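Local coordinates for vitamin B12-binding protein (Vibrio cholerae O395, PDB 5YSC) that binds vitamin B12 in the periplasm and probably delivers it to BtuC of the BtuCDF import complex, at residues Q143-Q148 / R253-V258; Q153-F158 / T263-A268. One frame throughout, in Å; residues are numbered along the deposited sequence.

Contact 1 (Q143-Q148 / R253-V258); sequences QDLRTQ and RTLDAV
Leu-145 reaches across from the end of the long helix that joins the two lobes of this BtuF-family binding protein, and it meets Leu-255 and Val-258 on helix 254-267. One methyl does most of the work. CD1 of Leu-145 lies 3.7 Å from CG1 of Val-258 and 3.9 Å from CB of Leu-255, so it touches two residues three apart on the facing helix, while the side chains of Leu-145 and Val-258 slant across each other. Leu-145 CB adds a looser touch, 4.0 Å from the same CG1 of Val-258. CG1 of Val-258 stands anti to its own backbone N (chi1 169°), which turns it to face the leucine. Leu-255 meets CD1 with its CB and, a little farther off, its CD2; its side chain also packs on Phe-138 and Arg-141, further back along helix 128-148. Val-258 rests in addition on Leu-111 and Val-178, which makes the joint a small buried apolar junction. Nearby, OD1 of Asp-256 makes a salt bridge to NH2 of Arg-141, a second link between the same two helices. CD1 of Leu-145 also comes up against the backbone, 3.8 Å from the carbonyl O of Leu-255.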
loop_
_atom_site.group_PDB
_atom_site.type_symbol
_atom_site.label_atom_id
_atom_site.label_comp_id
_atom_site.label_asym_id
_atom_site.label_seq_id
_atom_site.Cartn_x
_atom_site.Cartn_y
_atom_site.Cartn_z
ATOM N N GLN A 143 -1.936 0.823 17.696
ATOM C CA GLN A 143 -2.836 0.894 18.841
ATOM C C GLN A 143 -3.133 2.343 19.199
ATOM O O GLN A 143 -4.288 2.717 19.443
ATOM C CB GLN A 143 -2.206 0.163 20.021
ATOM C CG GLN A 143 -2.922 0.317 21.350
ATOM C CD GLN A 143 -4.348 -0.174 21.325
ATOM O OE1 GLN A 143 -4.713 -1.064 20.548
ATOM N NE2 GLN A 143 -5.175 0.406 22.190
ATOM N N ASP A 144 -2.096 3.171 19.230
ATOM C CA ASP A 144 -2.310 4.579 19.533
ATOM C C ASP A 144 -3.257 5.207 18.525
ATOM O O ASP A 144 -4.171 5.950 18.895
ATOM C CB ASP A 144 -0.974 5.322 19.545
ATOM C CG ASP A 144 -0.066 4.907 20.688
ATOM O OD1 ASP A 144 -0.570 4.357 21.696
ATOM O OD2 ASP A 144 1.164 5.116 20.563
ATOM N N LEU A 145 -3.048 4.927 17.234
ATOM C CA LEU A 145 -3.899 5.533 16.222
ATOM C C LEU A 145 -5.337 5.051 16.331
ATOM O O LEU A 145 -6.273 5.838 16.149
ATOM C CB LEU A 145 -3.340 5.250 14.839
ATOM C CG LEU A 145 -2.031 5.947 14.514
ATOM C CD1 LEU A 145 -1.388 5.306 13.276
ATOM C CD2 LEU A 145 -2.275 7.448 14.297
ATOM N N ARG A 146 -5.545 3.753 16.588
ATOM C CA ARG A 146 -6.906 3.252 16.719
ATOM C C ARG A 146 -7.619 3.981 17.853
ATOM O O ARG A 146 -8.754 4.437 17.699
ATOM C CB ARG A 146 -6.887 1.731 16.942
ATOM C CG ARG A 146 -6.474 0.906 15.704
ATOM C CD ARG A 146 -6.385 -0.600 15.970
ATOM N NE ARG A 146 -6.464 -1.343 14.710
ATOM C CZ ARG A 146 -5.830 -2.481 14.452
ATOM N NH1 ARG A 146 -5.091 -3.061 15.384
ATOM N NH2 ARG A 146 -5.967 -3.042 13.261
ATOM N N THR A 147 -6.935 4.154 18.983
ATOM C CA THR A 147 -7.521 4.897 20.094
ATOM C C THR A 147 -7.821 6.333 19.683
ATOM O O THR A 147 -8.932 6.834 19.883
ATOM C CB THR A 147 -6.568 4.865 21.290
ATOM O OG1 THR A 147 -6.345 3.500 21.708
ATOM C CG2 THR A 147 -7.137 5.691 22.449
ATOM N N GLN A 148 -6.848 6.996 19.067
ATOM C CA GLN A 148 -6.954 8.429 18.821
ATOM C C GLN A 148 -8.072 8.770 17.849
ATOM O O GLN A 148 -8.678 9.842 17.958
ATOM C CB GLN A 148 -5.618 8.961 18.292
ATOM C CG GLN A 148 -5.611 10.450 17.945
ATOM C CD GLN A 148 -4.236 10.918 17.514
ATOM O OE1 GLN A 148 -3.241 10.212 17.691
ATOM N NE2 GLN A 148 -4.174 12.104 16.937
ATOM N N ARG A 253 5.438 3.154 6.961
ATOM C CA ARG A 253 4.952 4.477 6.622
ATOM C C ARG A 253 3.444 4.504 6.421
ATOM O O ARG A 253 2.847 5.581 6.396
ATOM C CB ARG A 253 5.725 5.009 5.410
ATOM C CG ARG A 253 7.199 5.054 5.630
ATOM C CD ARG A 253 7.901 5.920 4.613
ATOM N NE ARG A 253 7.877 5.318 3.290
ATOM C CZ ARG A 253 8.052 5.947 2.135
ATOM N NH1 ARG A 253 8.172 7.268 2.074
ATOM N NH2 ARG A 253 8.041 5.233 0.994
ATOM N N THR A 254 2.787 3.355 6.301
ATOM C CA THR A 254 1.334 3.379 6.239
ATOM C C THR A 254 0.737 4.005 7.488
ATOM O O THR A 254 -0.330 4.586 7.413
ATOM C CB THR A 254 0.791 1.963 6.010
ATOM O OG1 THR A 254 1.467 1.385 4.876
ATOM C CG2 THR A 254 -0.722 1.953 5.750
ATOM N N LEU A 255 1.432 3.979 8.625
ATOM C CA LEU A 255 0.855 4.672 9.767
ATOM C C LEU A 255 0.850 6.193 9.583
ATOM O O LEU A 255 -0.033 6.853 10.132
ATOM C CB LEU A 255 1.576 4.259 11.035
ATOM C CG LEU A 255 1.430 2.754 11.285
ATOM C CD1 LEU A 255 2.084 2.416 12.635
ATOM C CD2 LEU A 255 0.001 2.231 11.220
ATOM N N ASP A 256 1.740 6.765 8.748
ATOM C CA ASP A 256 1.554 8.161 8.350
ATOM C C ASP A 256 0.361 8.325 7.408
ATOM O O ASP A 256 -0.351 9.325 7.464
ATOM C CB ASP A 256 2.817 8.726 7.681
ATOM C CG ASP A 256 3.933 9.050 8.692
ATOM O OD1 ASP A 256 3.620 9.381 9.857
ATOM O OD2 ASP A 256 5.107 8.943 8.356
ATOM N N ALA A 257 0.098 7.353 6.540
ATOM C CA ALA A 257 -1.137 7.420 5.780
ATOM C C ALA A 257 -2.362 7.336 6.683
ATOM O O ALA A 257 -3.368 7.992 6.412
ATOM C CB ALA A 257 -1.206 6.300 4.748
ATOM N N VAL A 258 -2.334 6.462 7.698
ATOM C CA VAL A 258 -3.424 6.424 8.668
ATOM C C VAL A 258 -3.641 7.799 9.269
ATOM O O VAL A 258 -4.760 8.309 9.306
ATOM C CB VAL A 258 -3.165 5.365 9.742
ATOM C CG1 VAL A 258 -4.146 5.521 10.889
ATOM C CG2 VAL A 258 -3.302 3.966 9.116
#

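Contact 2 (Q153-F158 / T263-A268); sequences QPIRYF and TYLKIA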
loop_
_atom_site.group_PDB
_atom_site.type_symbol
_atom_site.label_atom_id
_atom_site.label_comp_id
_atom_site.label_asym_id
_atom_site.label_seq_id
_atom_site.Cartn_x
_atom_site.Cartn_y
_atom_site.Cartn_z
ATOM N N GLN A 153 -16.688 9.548 12.866
ATOM C CA GLN A 153 -17.951 8.983 12.439
ATOM C C GLN A 153 -17.835 8.518 11.006
ATOM O O GLN A 153 -16.962 8.979 10.269
ATOM C CB GLN A 153 -19.082 10.014 12.533
ATOM C CG GLN A 153 -19.366 10.530 13.938
ATOM C CD GLN A 153 -20.584 9.870 14.549
ATOM O OE1 GLN A 153 -21.685 9.930 13.992
ATOM N NE2 GLN A 153 -20.394 9.221 15.690
ATOM N N PRO A 154 -18.730 7.637 10.565
ATOM C CA PRO A 154 -18.652 7.117 9.195
ATOM C C PRO A 154 -18.764 8.214 8.157
ATOM O O PRO A 154 -19.700 9.016 8.162
ATOM C CB PRO A 154 -19.844 6.161 9.110
ATOM C CG PRO A 154 -20.094 5.770 10.518
ATOM C CD PRO A 154 -19.809 6.980 11.327
ATOM N N ILE A 155 -17.797 8.228 7.251
ATOM C CA ILE A 155 -17.793 9.162 6.145
ATOM C C ILE A 155 -17.654 8.398 4.843
ATOM O O ILE A 155 -16.813 7.522 4.729
ATOM C CB ILE A 155 -16.624 10.150 6.247
ATOM C CG1 ILE A 155 -16.671 10.911 7.569
ATOM C CG2 ILE A 155 -16.647 11.103 5.077
ATOM C CD1 ILE A 155 -17.623 12.060 7.558
ATOM N N ARG A 156 -18.485 8.740 3.866
ATOM C CA ARG A 156 -18.446 8.111 2.549
ATOM C C ARG A 156 -17.402 8.801 1.676
ATOM O O ARG A 156 -17.550 9.973 1.340
ATOM C CB ARG A 156 -19.830 8.164 1.893
ATOM C CG ARG A 156 -20.898 7.510 2.756
ATOM C CD ARG A 156 -22.321 7.762 2.228
ATOM N NE ARG A 156 -22.442 7.257 0.867
ATOM C CZ ARG A 156 -22.604 7.996 -0.223
ATOM N NH1 ARG A 156 -22.735 9.316 -0.142
ATOM N NH2 ARG A 156 -22.674 7.388 -1.408
ATOM N N TYR A 157 -16.381 8.058 1.263
ATOM C CA TYR A 157 -15.298 8.619 0.472
ATOM C C TYR A 157 -15.176 7.927 -0.888
ATOM O O TYR A 157 -15.586 6.780 -1.097
ATOM C CB TYR A 157 -13.948 8.536 1.234
ATOM C CG TYR A 157 -13.394 7.146 1.294
ATOM C CD1 TYR A 157 -13.750 6.280 2.323
ATOM C CD2 TYR A 157 -12.546 6.673 0.286
ATOM C CE1 TYR A 157 -13.268 4.981 2.363
ATOM C CE2 TYR A 157 -12.078 5.382 0.305
ATOM C CZ TYR A 157 -12.439 4.545 1.368
ATOM O OH TYR A 157 -12.012 3.245 1.426
ATOM N N PHE A 158 -14.597 8.674 -1.815
ATOM C CA PHE A 158 -14.093 8.183 -3.080
ATOM C C PHE A 158 -12.581 8.352 -3.078
ATOM O O PHE A 158 -12.101 9.455 -2.804
ATOM C CB PHE A 158 -14.739 8.992 -4.193
ATOM C CG PHE A 158 -14.175 8.727 -5.546
ATOM C CD1 PHE A 158 -14.036 7.427 -6.013
ATOM C CD2 PHE A 158 -13.790 9.775 -6.368
ATOM C CE1 PHE A 158 -13.534 7.184 -7.278
ATOM C CE2 PHE A 158 -13.260 9.534 -7.610
ATOM C CZ PHE A 158 -13.125 8.229 -8.064
ATOM N N THR A 263 -6.983 12.203 9.819
ATOM C CA THR A 263 -7.113 13.640 10.060
ATOM C C THR A 263 -8.102 14.274 9.087
ATOM O O THR A 263 -8.956 15.066 9.485
ATOM C CB THR A 263 -5.747 14.321 9.967
ATOM O OG1 THR A 263 -4.909 13.872 11.036
ATOM C CG2 THR A 263 -5.903 15.887 10.009
ATOM N N TYR A 264 -8.014 13.921 7.802
ATOM C CA TYR A 264 -8.944 14.446 6.808
ATOM C C TYR A 264 -10.381 13.983 7.048
ATOM O O TYR A 264 -11.324 14.774 6.905
ATOM C CB TYR A 264 -8.498 14.037 5.404
ATOM C CG TYR A 264 -7.435 14.937 4.793
ATOM C CD1 TYR A 264 -7.599 16.325 4.784
ATOM C CD2 TYR A 264 -6.289 14.414 4.180
ATOM C CE1 TYR A 264 -6.658 17.165 4.225
ATOM C CE2 TYR A 264 -5.336 15.266 3.617
ATOM C CZ TYR A 264 -5.533 16.633 3.641
ATOM O OH TYR A 264 -4.612 17.494 3.107
ATOM N N LEU A 265 -10.594 12.690 7.328
ATOM C CA LEU A 265 -11.945 12.246 7.652
ATOM C C LEU A 265 -12.461 12.884 8.925
ATOM O O LEU A 265 -13.678 13.069 9.057
ATOM C CB LEU A 265 -11.979 10.724 7.741
ATOM C CG LEU A 265 -12.492 9.997 6.497
ATOM C CD1 LEU A 265 -12.336 10.748 5.188
ATOM C CD2 LEU A 265 -11.911 8.576 6.393
ATOM N N LYS A 266 -11.572 13.248 9.858
ATOM C CA LYS A 266 -12.010 14.028 11.021
ATOM C C LYS A 266 -12.502 15.406 10.615
ATOM O O LYS A 266 -13.580 15.840 11.037
ATOM C CB LYS A 266 -10.882 14.155 12.028
ATOM C CG LYS A 266 -11.307 14.749 13.330
ATOM C CD LYS A 266 -10.127 14.879 14.216
ATOM C CE LYS A 266 -10.519 15.319 15.571
ATOM N NZ LYS A 266 -9.311 15.658 16.386
ATOM N N ILE A 267 -11.714 16.121 9.803
ATOM C CA ILE A 267 -12.146 17.419 9.280
ATOM C C ILE A 267 -13.512 17.315 8.625
ATOM O O ILE A 267 -14.360 18.207 8.766
ATOM C CB ILE A 267 -11.084 17.983 8.321
ATOM C CG1 ILE A 267 -9.802 18.269 9.106
ATOM C CG2 ILE A 267 -11.561 19.237 7.652
ATOM C CD1 ILE A 267 -8.596 18.613 8.261
ATOM N N ALA A 268 -13.745 16.226 7.876
ATOM C CA ALA A 268 -14.961 16.041 7.088
ATOM C C ALA A 268 -16.217 15.945 7.935
ATOM O O ALA A 268 -17.331 15.925 7.387
ATOM C CB ALA A 268 -14.811 14.777 6.225
#
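Strand 155-159 passes beside the C-terminal part of helix 254-267, with the backbones nearest at Ile-155 and Leu-265, whose CA atoms are 6.8 Å apart. It is a strand-on-helix packing carried by van der Waals contact. Ile-155 supplies every strand atom that touches: its CB sits 4.1 Å from CG of Leu-265, and CG1 lies 4.0 Å from the carbonyl O of Leu-265. With CG1 anti to the carbonyl carbon (chi1 -57°) and the chain bent again at chi2, CD1 ends up three residues further on, at Ala-268. There it lies 4.1 Å from CB of Ala-268 and 3.9 Å from its carbonyl O. Ala-268 thus meets the isoleucine with both its methyl and its backbone. Leu-265 answers with its branch point, CG. Two residues on from Ile-155, Tyr-157 likewise has its CB directed to the helix, but its ring stacks with that of Phe-179; Arg-156, between them, points to the other side. Strand 155-159 is an inner strand of the second lobe's parallel sheet, between 184-186 and 210-213. Helix 254-267 lies over this sheet, with Ile-155 and Ala-268 both packing on Val-210 of strand 210-213 and Leu-265 on Phe-212 of the same strand.

In the fold
Both contacts are buried and apolar, and both use helix 254-267, at its start in contact 1 and towards its finish in contact 2, the centres of the two contacts about 15 Å apart. The partners are consecutive in the chain: helix 128-148 ends in contact 1, and the chain then enters strand 155-159 for contact 2. The C-terminal helix thus packs on the interlobe helix at one end and on the second lobe's sheet at the other. Contact 1 is helix on helix, with a salt bridge beside its apolar core; contact 2, farther from the chain's centre, is helix on sheet, with aromatic rings around it. Between the two segments of this helix, Cys-262 forms a disulfide with Cys-182.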